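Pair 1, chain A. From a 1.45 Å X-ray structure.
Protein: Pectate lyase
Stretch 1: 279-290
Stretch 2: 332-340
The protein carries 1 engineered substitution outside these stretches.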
# COMPACT_ATOMS: atom_id res chain seq x y z
N ARG A 279 16.72 0.81 14.64
CA ARG A 279 16.86 2.26 14.81
C ARG A 279 15.83 2.94 13.93
O ARG A 279 15.87 2.85 12.70
CB ARG A 279 18.25 2.74 14.40
CG ARG A 279 18.49 4.22 14.76
CD ARG A 279 19.45 4.87 13.77
NE ARG A 279 19.94 6.13 14.31
CZ ARG A 279 19.23 7.25 14.33
NH1 ARG A 279 18.00 7.32 13.81
NH2 ARG A 279 19.79 8.33 14.89
N LEU A 280 14.90 3.65 14.57
CA LEU A 280 13.80 4.29 13.85
C LEU A 280 13.89 5.81 13.86
O LEU A 280 14.22 6.40 14.89
CB LEU A 280 12.48 3.91 14.51
CG LEU A 280 11.22 4.54 13.90
CD1 LEU A 280 10.97 4.04 12.46
CD2 LEU A 280 10.03 4.17 14.79
N ARG A 281 13.55 6.45 12.74
CA ARG A 281 13.23 7.88 12.68
C ARG A 281 11.77 8.03 12.30
O ARG A 281 11.30 7.41 11.34
CB ARG A 281 14.05 8.58 11.59
CG ARG A 281 15.50 8.76 11.90
CD ARG A 281 16.18 9.52 10.75
NE ARG A 281 17.47 10.00 11.19
CZ ARG A 281 18.64 9.40 11.01
NH1 ARG A 281 18.73 8.24 10.35
NH2 ARG A 281 19.74 9.96 11.48
N GLY A 282 11.03 8.87 13.04
CA GLY A 282 9.74 9.38 12.55
C GLY A 282 8.50 8.50 12.52
O GLY A 282 7.40 8.96 12.78
N GLY A 283 8.66 7.24 12.12
CA GLY A 283 7.51 6.38 11.88
C GLY A 283 7.07 5.54 13.06
O GLY A 283 7.03 6.03 14.18
N ASN A 284 6.71 4.28 12.78
CA ASN A 284 6.21 3.34 13.77
C ASN A 284 6.90 2.01 13.64
O ASN A 284 6.98 1.44 12.55
CB ASN A 284 4.71 3.09 13.59
CG ASN A 284 3.88 4.30 13.88
OD1 ASN A 284 3.81 4.77 15.01
ND2 ASN A 284 3.20 4.81 12.85
N ALA A 285 7.43 1.50 14.75
CA ALA A 285 8.04 0.18 14.77
C ALA A 285 7.54 -0.62 15.95
O ALA A 285 7.53 -0.10 17.07
CB ALA A 285 9.54 0.28 14.83
N HIS A 286 7.18 -1.88 15.71
CA HIS A 286 6.69 -2.78 16.74
C HIS A 286 7.52 -4.05 16.71
O HIS A 286 7.55 -4.75 15.68
CB HIS A 286 5.20 -3.07 16.48
CG HIS A 286 4.58 -4.05 17.43
ND1 HIS A 286 3.63 -4.97 17.03
CD2 HIS A 286 4.72 -4.21 18.77
CE1 HIS A 286 3.25 -5.69 18.07
NE2 HIS A 286 3.90 -5.27 19.13
N ALA A 287 8.19 -4.35 17.82
CA ALA A 287 8.90 -5.61 18.00
C ALA A 287 8.22 -6.39 19.11
O ALA A 287 7.99 -5.88 20.21
CB ALA A 287 10.34 -5.37 18.32
N TYR A 288 7.86 -7.63 18.81
CA TYR A 288 7.34 -8.52 19.84
C TYR A 288 7.98 -9.88 19.76
O TYR A 288 8.31 -10.37 18.68
CB TYR A 288 5.81 -8.61 19.82
CG TYR A 288 5.13 -9.32 18.64
CD1 TYR A 288 4.79 -8.62 17.48
CD2 TYR A 288 4.78 -10.68 18.72
CE1 TYR A 288 4.11 -9.24 16.44
CE2 TYR A 288 4.10 -11.32 17.66
CZ TYR A 288 3.80 -10.59 16.53
OH TYR A 288 3.13 -11.20 15.49
N ASN A 289 8.19 -10.52 20.92
CA ASN A 289 8.78 -11.85 20.95
C ASN A 289 10.07 -11.91 20.15
O ASN A 289 10.27 -12.83 19.35
CB ASN A 289 7.81 -12.92 20.42
CG ASN A 289 6.60 -13.18 21.34
OD1 ASN A 289 5.57 -13.64 20.86
ND2 ASN A 289 6.73 -12.92 22.65
N ILE A 290 10.94 -10.91 20.35
CA ILE A 290 12.29 -10.98 19.77
C ILE A 290 13.31 -11.22 20.86
O ILE A 290 13.00 -11.05 22.05
CB ILE A 290 12.67 -9.72 18.92
CG1 ILE A 290 12.78 -8.45 19.78
CG2 ILE A 290 11.65 -9.55 17.75
CD1 ILE A 290 13.54 -7.32 19.06
N ASN A 332 9.63 9.36 16.30
CA ASN A 332 9.16 8.02 16.01
C ASN A 332 8.51 7.34 17.22
O ASN A 332 8.63 7.83 18.35
CB ASN A 332 10.39 7.23 15.65
N ALA A 333 7.86 6.21 16.99
CA ALA A 333 7.26 5.40 18.07
C ALA A 333 7.77 3.96 17.94
O ALA A 333 7.59 3.34 16.88
CB ALA A 333 5.75 5.42 17.96
N VAL A 334 8.43 3.46 19.00
CA VAL A 334 8.90 2.07 19.05
C VAL A 334 8.30 1.39 20.27
O VAL A 334 8.44 1.92 21.39
CB VAL A 334 10.44 1.97 19.18
CG1 VAL A 334 10.86 0.51 19.36
CG2 VAL A 334 11.15 2.59 17.95
N LEU A 335 7.62 0.28 20.08
CA LEU A 335 7.19 -0.56 21.19
C LEU A 335 7.88 -1.91 21.06
O LEU A 335 7.80 -2.55 20.00
CB LEU A 335 5.68 -0.75 21.18
CG LEU A 335 5.15 -1.78 22.19
CD1 LEU A 335 5.31 -1.28 23.63
CD2 LEU A 335 3.70 -2.20 21.88
N VAL A 336 8.56 -2.33 22.12
CA VAL A 336 9.11 -3.70 22.25
C VAL A 336 8.34 -4.41 23.33
O VAL A 336 8.18 -3.85 24.42
CB VAL A 336 10.59 -3.67 22.63
CG1 VAL A 336 11.10 -5.09 22.82
CG2 VAL A 336 11.40 -2.91 21.57
N GLU A 337 7.84 -5.61 23.06
CA GLU A 337 7.13 -6.34 24.10
C GLU A 337 7.43 -7.83 24.13
O GLU A 337 7.73 -8.44 23.09
CB GLU A 337 5.63 -6.09 24.09
CG GLU A 337 4.93 -6.57 22.89
CD GLU A 337 3.47 -6.10 22.80
OE1 GLU A 337 2.80 -5.85 23.84
OE2 GLU A 337 3.01 -5.92 21.66
N LYS A 338 7.31 -8.41 25.31
CA LYS A 338 7.40 -9.84 25.49
C LYS A 338 8.66 -10.38 24.85
O LYS A 338 8.65 -11.37 24.13
CB LYS A 338 6.13 -10.51 24.92
CG LYS A 338 4.82 -10.05 25.55
CD LYS A 338 4.53 -10.75 26.88
CE LYS A 338 3.19 -10.27 27.46
NZ LYS A 338 2.96 -10.85 28.82
N SER A 339 9.76 -9.68 25.09
CA SER A 339 11.02 -10.05 24.47
C SER A 339 12.05 -10.46 25.53
O SER A 339 11.75 -10.44 26.73
CB SER A 339 11.50 -8.89 23.61
OG SER A 339 10.61 -8.73 22.50
N VAL A 340 13.23 -10.88 25.06
CA VAL A 340 14.36 -11.25 25.91
C VAL A 340 15.58 -10.46 25.46
O VAL A 340 15.93 -10.47 24.27
CB VAL A 340 14.64 -12.76 25.76
CG1 VAL A 340 15.87 -13.13 26.58
CG2 VAL A 340 13.41 -13.58 26.18

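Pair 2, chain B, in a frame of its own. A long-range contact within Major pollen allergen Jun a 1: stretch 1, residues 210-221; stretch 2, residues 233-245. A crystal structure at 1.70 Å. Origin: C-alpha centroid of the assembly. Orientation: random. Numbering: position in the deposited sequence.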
# COMPACT_ATOMS: atom_id res chain seq x y z
N ASP B 210 5.68 15.42 -7.48
CA ASP B 210 4.80 14.66 -6.59
C ASP B 210 3.70 15.54 -6.01
O ASP B 210 2.84 15.02 -5.29
CB ASP B 210 5.62 14.02 -5.47
CG ASP B 210 6.36 12.79 -5.97
OD1 ASP B 210 5.89 12.20 -6.98
OD2 ASP B 210 7.38 12.45 -5.34
N LYS B 211 3.69 16.84 -6.30
CA LYS B 211 2.59 17.68 -5.82
C LYS B 211 1.23 17.21 -6.31
O LYS B 211 0.22 17.51 -5.64
CB LYS B 211 2.80 19.16 -6.22
CG LYS B 211 3.82 19.83 -5.29
CD LYS B 211 4.02 21.29 -5.63
CE LYS B 211 5.46 21.71 -5.43
NZ LYS B 211 5.56 23.02 -4.72
N SER B 212 1.14 16.46 -7.40
CA SER B 212 -0.13 15.93 -7.89
C SER B 212 -0.47 14.56 -7.32
O SER B 212 -1.51 14.00 -7.66
CB SER B 212 -0.11 15.81 -9.43
OG SER B 212 1.08 15.13 -9.82
N MET B 213 0.40 14.01 -6.47
CA MET B 213 0.10 12.67 -5.94
C MET B 213 -1.10 12.70 -5.01
O MET B 213 -1.15 13.55 -4.11
CB MET B 213 1.32 12.14 -5.20
CG MET B 213 1.12 10.84 -4.44
SD MET B 213 2.66 10.41 -3.58
CE MET B 213 2.77 11.76 -2.40
N LYS B 214 -2.05 11.79 -5.21
CA LYS B 214 -3.19 11.64 -4.32
C LYS B 214 -3.29 10.19 -3.86
O LYS B 214 -3.35 9.32 -4.74
CB LYS B 214 -4.49 12.07 -5.00
CG LYS B 214 -4.43 13.53 -5.47
CD LYS B 214 -5.76 13.86 -6.17
CE LYS B 214 -6.02 15.36 -6.19
NZ LYS B 214 -4.91 16.09 -6.87
N VAL B 215 -3.27 9.97 -2.55
CA VAL B 215 -3.26 8.61 -2.01
C VAL B 215 -4.22 8.44 -0.84
O VAL B 215 -4.27 9.34 0.01
CB VAL B 215 -1.85 8.20 -1.52
CG1 VAL B 215 -1.93 6.81 -0.89
CG2 VAL B 215 -0.86 8.22 -2.67
N THR B 216 -4.94 7.32 -0.80
CA THR B 216 -5.87 7.03 0.29
C THR B 216 -5.26 5.90 1.13
O THR B 216 -4.93 4.88 0.52
CB THR B 216 -7.27 6.61 -0.20
OG1 THR B 216 -7.86 7.67 -0.96
CG2 THR B 216 -8.23 6.34 0.96
N VAL B 217 -5.13 6.14 2.43
CA VAL B 217 -4.64 5.06 3.32
C VAL B 217 -5.77 4.73 4.28
O VAL B 217 -5.99 5.57 5.18
CB VAL B 217 -3.37 5.49 4.06
CG1 VAL B 217 -2.92 4.41 5.05
CG2 VAL B 217 -2.27 5.80 3.06
N ALA B 218 -6.46 3.61 4.09
CA ALA B 218 -7.66 3.34 4.89
C ALA B 218 -7.83 1.92 5.42
O ALA B 218 -7.58 0.94 4.72
CB ALA B 218 -8.87 3.69 4.03
N PHE B 219 -8.32 1.82 6.64
CA PHE B 219 -8.70 0.57 7.29
C PHE B 219 -7.51 -0.38 7.47
O PHE B 219 -7.69 -1.61 7.50
CB PHE B 219 -9.82 -0.14 6.52
CG PHE B 219 -10.95 0.78 6.08
CD1 PHE B 219 -11.75 1.36 7.04
CD2 PHE B 219 -11.18 1.02 4.73
CE1 PHE B 219 -12.79 2.20 6.65
CE2 PHE B 219 -12.20 1.88 4.34
CZ PHE B 219 -12.99 2.48 5.31
N ASN B 220 -6.32 0.17 7.62
CA ASN B 220 -5.12 -0.64 7.82
C ASN B 220 -4.86 -0.85 9.31
O ASN B 220 -5.23 0.01 10.12
CB ASN B 220 -3.89 -0.00 7.18
CG ASN B 220 -4.04 0.28 5.71
OD1 ASN B 220 -4.25 1.42 5.27
ND2 ASN B 220 -3.91 -0.76 4.90
N GLN B 221 -4.22 -1.96 9.63
CA GLN B 221 -3.74 -2.22 10.98
C GLN B 221 -2.25 -1.90 10.98
O GLN B 221 -1.49 -2.59 10.29
CB GLN B 221 -3.99 -3.67 11.44
CG GLN B 221 -3.27 -3.95 12.77
CD GLN B 221 -3.89 -3.15 13.92
OE1 GLN B 221 -5.09 -3.10 14.10
NE2 GLN B 221 -3.05 -2.53 14.73
N ALA B 233 5.01 11.20 4.13
CA ALA B 233 4.64 11.79 2.85
C ALA B 233 5.45 13.02 2.47
O ALA B 233 5.95 13.73 3.33
CB ALA B 233 3.17 12.20 2.97
N ARG B 234 5.57 13.30 1.18
CA ARG B 234 6.16 14.53 0.65
C ARG B 234 5.30 15.13 -0.47
O ARG B 234 4.81 14.35 -1.29
CB ARG B 234 7.52 14.30 0.01
CG ARG B 234 8.68 13.89 0.88
CD ARG B 234 9.97 13.89 0.05
NE ARG B 234 11.11 13.64 0.92
CZ ARG B 234 11.54 12.46 1.33
NH1 ARG B 234 10.95 11.34 0.97
NH2 ARG B 234 12.61 12.41 2.13
N TYR B 235 5.16 16.44 -0.52
CA TYR B 235 4.55 17.17 -1.63
C TYR B 235 3.08 16.93 -1.89
O TYR B 235 2.30 17.88 -2.10
CB TYR B 235 5.29 16.79 -2.93
CG TYR B 235 6.62 17.50 -2.99
CD1 TYR B 235 6.62 18.89 -2.95
CD2 TYR B 235 7.84 16.84 -3.06
CE1 TYR B 235 7.79 19.61 -2.99
CE2 TYR B 235 9.03 17.56 -3.10
CZ TYR B 235 8.99 18.94 -3.06
OH TYR B 235 10.14 19.70 -3.11
N GLY B 236 2.58 15.70 -1.96
CA GLY B 236 1.20 15.54 -2.41
C GLY B 236 0.16 15.52 -1.32
O GLY B 236 0.27 16.16 -0.27
N LEU B 237 -0.91 14.76 -1.53
CA LEU B 237 -2.05 14.72 -0.63
C LEU B 237 -2.30 13.30 -0.15
O LEU B 237 -2.38 12.40 -1.00
CB LEU B 237 -3.29 15.19 -1.41
CG LEU B 237 -4.69 15.03 -0.85
CD1 LEU B 237 -4.84 15.80 0.45
CD2 LEU B 237 -5.72 15.51 -1.87
N VAL B 238 -2.41 13.11 1.16
CA VAL B 238 -2.73 11.76 1.64
C VAL B 238 -3.91 11.83 2.60
O VAL B 238 -3.84 12.58 3.57
CB VAL B 238 -1.57 11.08 2.38
CG1 VAL B 238 -1.93 9.60 2.57
CG2 VAL B 238 -0.25 11.23 1.66
N HIS B 239 -4.94 11.05 2.33
CA HIS B 239 -6.07 10.89 3.23
C HIS B 239 -5.86 9.64 4.09
O HIS B 239 -5.84 8.53 3.56
CB HIS B 239 -7.38 10.82 2.45
CG HIS B 239 -8.62 10.77 3.28
ND1 HIS B 239 -9.74 10.06 2.93
CD2 HIS B 239 -8.87 11.37 4.48
CE1 HIS B 239 -10.67 10.21 3.87
NE2 HIS B 239 -10.16 11.00 4.82
N VAL B 240 -5.67 9.83 5.38
CA VAL B 240 -5.40 8.71 6.31
C VAL B 240 -6.65 8.45 7.14
O VAL B 240 -6.90 9.22 8.08
CB VAL B 240 -4.19 9.00 7.20
CG1 VAL B 240 -3.84 7.80 8.09
CG2 VAL B 240 -2.95 9.34 6.36
N ALA B 241 -7.43 7.42 6.81
CA ALA B 241 -8.76 7.29 7.39
C ALA B 241 -9.09 5.95 8.03
O ALA B 241 -8.89 4.91 7.38
CB ALA B 241 -9.79 7.52 6.27
N ASN B 242 -9.61 5.91 9.25
CA ASN B 242 -10.07 4.70 9.92
C ASN B 242 -9.01 3.59 9.92
O ASN B 242 -9.30 2.42 9.67
CB ASN B 242 -11.35 4.21 9.27
CG ASN B 242 -12.56 4.96 9.81
OD1 ASN B 242 -12.55 5.61 10.86
ND2 ASN B 242 -13.63 4.84 9.06
N ASN B 243 -7.78 3.99 10.24
CA ASN B 243 -6.73 3.00 10.48
C ASN B 243 -6.52 2.81 11.98
O ASN B 243 -6.85 3.71 12.75
CB ASN B 243 -5.41 3.46 9.87
CG ASN B 243 -5.51 3.92 8.43
OD1 ASN B 243 -5.65 5.10 8.09
ND2 ASN B 243 -5.39 2.92 7.56
N ASN B 244 -5.95 1.68 12.40
CA ASN B 244 -5.72 1.38 13.82
C ASN B 244 -4.23 1.31 14.10
O ASN B 244 -3.50 0.56 13.44
CB ASN B 244 -6.41 0.06 14.14
CG ASN B 244 -6.60 -0.20 15.62
OD1 ASN B 244 -6.77 0.72 16.41
ND2 ASN B 244 -6.58 -1.47 16.03
N TYR B 245 -3.71 2.08 15.06
CA TYR B 245 -2.28 2.13 15.30
C TYR B 245 -1.93 1.58 16.69
O TYR B 245 -2.40 2.12 17.69
CB TYR B 245 -1.72 3.56 15.20
CG TYR B 245 -1.73 4.24 13.86
CD1 TYR B 245 -2.95 4.74 13.37
CD2 TYR B 245 -0.60 4.39 13.08
CE1 TYR B 245 -2.99 5.37 12.14
CE2 TYR B 245 -0.62 5.03 11.84
CZ TYR B 245 -1.84 5.51 11.40
OH TYR B 245 -1.92 6.14 10.17
O HOH W 1 -0.01 19.11 -3.02

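What backbone arrangement do the two pairs share? Each sets two five-residue strands side by side in parallel: 284-288 with 333-337 in pair 1, at 6°, and 214-218 with 237-241 in pair 2, at 13°. The N, CA and C atoms of 14 central residues superpose with an RMSD of 0.5 Å. In both, hydrogen bonds run alternately between the strands, because every second residue of the first strand offers its N to one neighbour and its O to another. Thus Ala285(A) N donates to Ala333(A) O at 2.8 Å and Ala285(A) O accepts from Leu335(A) N at 3.0 Å; at the matching Val215(B), N donates to Leu237(B) O and O accepts from His239(B) N, both at 3.0 Å.

How do the side chains fill the face that carries the small apolar residues? Pair 1 places Ala285(A) and Ala287(A) beside Val334(A) and Val336(A), with CB of Ala287(A) 4.2 Å from CG2 of Val336(A). Pair 2 has valine at all four matching positions. There the branched side chains also meet diagonally, CG2 of Val217(B) lying 3.8 Å from CG1 of Val238(B).

What occupies the other face? In pair 1 a polar link spans the strands: His286(A) NE2 donates a hydrogen bond to Glu337(A) OE2 at 2.8 Å, the carboxylate oxygen lying near the ring plane at its edge. The matching residues of pair 2, Thr216(B) and Ala241(B), form no such link. Instead the imidazole sits on the second strand, as His239(B) at the position of Leu335(A), and its ring nitrogens are hydrogen-bonded elsewhere in the structure.

How do the strands end? In both pairs a residue with positive phi follows directly on each strand, Asn289(A) and Lys338(A) matching Phe219(B) and Asn242(B). Asn289(A) ND2 donates to Lys338(A) O at 2.9 Å, whereas the ring of Phe219(B) reaches the matching turn of the other stretch, its CE1 3.6 Å from CB of Asn242(B). One step on, Ser339(A) OG accepts from Ile290(A) N at 3.1 Å and donates to Glu337(A) O at 3.0 Å; Asn243(B) takes this place in pair 2. The pairing then resumes in both: Val340(A) N donates to Ile290(A) O at 3.0 Å, and Asn244(B) N to Asn220(B) O at 2.9 Å.

What precedes the second strand? A residue just before it: Gly236(B) in pair 2, matching Asn332(A) in pair 1. A CB on Gly236(B) would fall 2.5 Å from Met213(B) O, a clash. Asn332(A) does carry a CB, which lies 3.1 Å from Gly282(A) N.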